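Side-chain contact in glutamyl-tRNA(Gln) amidotransferase subunit B, mitochondrial (Saccharomyces cerevisiae, PDB 4N0H), which forms the B subunit of a mitochondrial amidotransferase, with a GatB/GatE-family catalytic domain that here holds a large mixed beta sheet: residues 189-192 with 193-196. Sequence-based numbering, arbitrary orientation.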
ATOM      1  N   LYS B 189      38.816   9.225   3.513  1.00 43.17           N
ATOM      2  CA  LYS B 189      39.378  10.324   2.739  1.00 43.15           C
ATOM      3  C   LYS B 189      39.166  10.125   1.240  1.00 42.69           C
ATOM      4  O   LYS B 189      38.734  11.042   0.543  1.00 39.98           O
ATOM      5  CB  LYS B 189      40.873  10.461   3.034  1.00 48.88           C
ATOM      6  CG  LYS B 189      41.503  11.741   2.516  1.00 54.17           C
ATOM      7  CD  LYS B 189      43.022  11.623   2.492  1.00 64.69           C
ATOM      8  CE  LYS B 189      43.691  12.984   2.580  1.00 70.50           C
ATOM      9  NZ  LYS B 189      43.535  13.581   3.938  1.00 73.40           N
ATOM     10  N   LYS B 190      39.467   8.927   0.748  1.00 46.19           N
ATOM     11  CA  LYS B 190      39.322   8.639  -0.677  1.00 44.90           C
ATOM     12  C   LYS B 190      37.853   8.540  -1.085  1.00 40.97           C
ATOM     13  O   LYS B 190      37.474   8.967  -2.177  1.00 43.16           O
ATOM     14  CB  LYS B 190      40.066   7.357  -1.069  1.00 47.98           C
ATOM     15  CG  LYS B 190      40.045   7.087  -2.567  1.00 53.78           C
ATOM     16  CD  LYS B 190      40.875   5.869  -2.952  1.00 60.69           C
ATOM     17  CE  LYS B 190      42.328   6.045  -2.560  1.00 66.62           C
ATOM     18  NZ  LYS B 190      43.241   5.166  -3.349  1.00 69.34           N
ATOM     19  N   TYR B 191      37.028   7.974  -0.213  1.00 37.53           N
ATOM     20  CA  TYR B 191      35.603   7.871  -0.506  1.00 38.35           C
ATOM     21  C   TYR B 191      34.973   9.258  -0.627  1.00 39.03           C
ATOM     22  O   TYR B 191      34.145   9.494  -1.509  1.00 36.57           O
ATOM     23  CB  TYR B 191      34.873   7.040   0.547  1.00 35.92           C
ATOM     24  CG  TYR B 191      33.437   6.749   0.176  1.00 36.83           C
ATOM     25  CD1 TYR B 191      33.133   6.046  -0.985  1.00 35.13           C
ATOM     26  CD2 TYR B 191      32.386   7.178   0.978  1.00 36.14           C
ATOM     27  CE1 TYR B 191      31.828   5.777  -1.338  1.00 37.02           C
ATOM     28  CE2 TYR B 191      31.070   6.909   0.634  1.00 38.81           C
ATOM     29  CZ  TYR B 191      30.800   6.209  -0.529  1.00 36.92           C
ATOM     30  OH  TYR B 191      29.503   5.935  -0.888  1.00 40.05           O
ATOM     31  N   GLN B 192      35.379  10.168   0.257  1.00 39.22           N
ATOM     32  CA  GLN B 192      34.943  11.560   0.197  1.00 36.32           C
ATOM     33  C   GLN B 192      35.308  12.183  -1.145  1.00 37.84           C
ATOM     34  O   GLN B 192      34.465  12.788  -1.807  1.00 39.29           O
ATOM     35  CB  GLN B 192      35.583  12.382   1.318  1.00 37.83           C
ATOM     36  CG  GLN B 192      34.891  12.284   2.657  1.00 41.96           C
ATOM     37  CD  GLN B 192      35.485  13.237   3.677  1.00 50.00           C
ATOM     38  OE1 GLN B 192      36.607  13.041   4.142  1.00 56.55           O
ATOM     39  NE2 GLN B 192      34.740  14.282   4.017  1.00 47.80           N
ATOM     40  N   ASN B 193      36.572  12.042  -1.533  1.00 36.99           N
ATOM     41  CA  ASN B 193      37.031  12.544  -2.822  1.00 38.78           C
ATOM     42  C   ASN B 193      36.264  11.960  -4.004  1.00 37.94           C
ATOM     43  O   ASN B 193      35.913  12.677  -4.941  1.00 38.33           O
ATOM     44  CB  ASN B 193      38.525  12.283  -2.995  1.00 47.86           C
ATOM     45  CG  ASN B 193      39.361  13.465  -2.588  1.00 60.55           C
ATOM     46  OD1 ASN B 193      39.598  13.695  -1.400  1.00 63.03           O
ATOM     47  ND2 ASN B 193      39.809  14.235  -3.572  1.00 66.62           N
ATOM     48  N   LEU B 194      36.002  10.659  -3.950  1.00 35.59           N
ATOM     49  CA  LEU B 194      35.269   9.977  -5.014  1.00 35.60           C
ATOM     50  C   LEU B 194      33.856  10.535  -5.229  1.00 34.09           C
ATOM     51  O   LEU B 194      33.477  10.856  -6.356  1.00 32.13           O
ATOM     52  CB  LEU B 194      35.191   8.472  -4.740  1.00 34.91           C
ATOM     53  CG  LEU B 194      34.437   7.665  -5.803  1.00 34.73           C
ATOM     54  CD1 LEU B 194      35.230   7.634  -7.102  1.00 33.86           C
ATOM     55  CD2 LEU B 194      34.126   6.254  -5.319  1.00 32.57           C
ATOM     56  N   VAL B 195      33.072  10.647  -4.159  1.00 32.49           N
ATOM     57  CA  VAL B 195      31.689  11.102  -4.312  1.00 32.53           C
ATOM     58  C   VAL B 195      31.631  12.543  -4.823  1.00 36.43           C
ATOM     59  O   VAL B 195      30.739  12.894  -5.589  1.00 37.37           O
ATOM     60  CB  VAL B 195      30.847  10.938  -3.019  1.00 27.16           C
ATOM     61  CG1 VAL B 195      30.830   9.482  -2.576  1.00 28.06           C
ATOM     62  CG2 VAL B 195      31.365  11.829  -1.908  1.00 27.51           C
ATOM     63  N   ARG B 196      32.598  13.360  -4.417  1.00 36.15           N
ATOM     64  CA  ARG B 196      32.684  14.738  -4.893  1.00 39.06           C
ATOM     65  C   ARG B 196      33.116  14.776  -6.356  1.00 37.49           C
ATOM     66  O   ARG B 196      32.618  15.578  -7.143  1.00 39.13           O
ATOM     67  CB  ARG B 196      33.664  15.544  -4.035  1.00 39.29           C
ATOM     68  CG  ARG B 196      33.240  15.702  -2.582  1.00 40.99           C
ATOM     69  CD  ARG B 196      34.335  16.362  -1.748  1.00 45.41           C
ATOM     70  NE  ARG B 196      34.662  17.697  -2.240  1.00 51.65           N
ATOM     71  CZ  ARG B 196      34.054  18.813  -1.845  1.00 62.38           C
ATOM     72  NH1 ARG B 196      33.082  18.763  -0.941  1.00 64.08           N
ATOM     73  NH2 ARG B 196      34.421  19.984  -2.353  1.00 66.30           N
TER
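Val195 sets one methyl, CG1, over a face of the Tyr191 ring one helical turn earlier, a CH-pi contact in which the carbon lies 4.0 Å from the ring centroid and only 18° off the ring normal. The methyl is offset toward the hydroxyl-bearing end of the ring, and its shortest approach is to CZ of Tyr191, at 3.9 Å. With CG anti to the backbone N (chi1 -172°), the tyrosine ring projects outward from the helix and leans modestly toward its C-terminal end, enough to bring the hydroxyl-bearing half beside Val195. The second methyl of Val195, CG2, packs against the carbonyl O of Gln192, 3.2 Å away. Leu194 CD2 comes obliquely to the same ring, 4.5 Å from CD1 of Tyr191, a looser apolar touch. The carbonyl oxygen of Gln192 also meets CG of Arg196, at 3.3 Å; the arginine then bends at chi3 (60°), and its NH1 is hydrogen-bonded to Ser202 O. Gln192 gives its NE2 to Gly203 O, so both polar ends hold the loop that follows the helix. Beneath the side chains, four i to i+4 amide-to-carbonyl bonds fix the backbone, the shortest from Leu194 N to Lys190 O at 2.9 Å. Tyr191 and Leu194 also meet Leu74 of helix 65-78, and Tyr191 reaches Ile117 and Met210 on strands of the mixed sheet. The i to i+4 pair Tyr191 and Val195 is buried while Lys189, Asn193 and Arg196 are exposed, as expected of an amphipathic alpha helix, here the C-terminal turns of helix 181-197 laid against the sheet and helix 65-78 within the GatB/GatE catalytic domain.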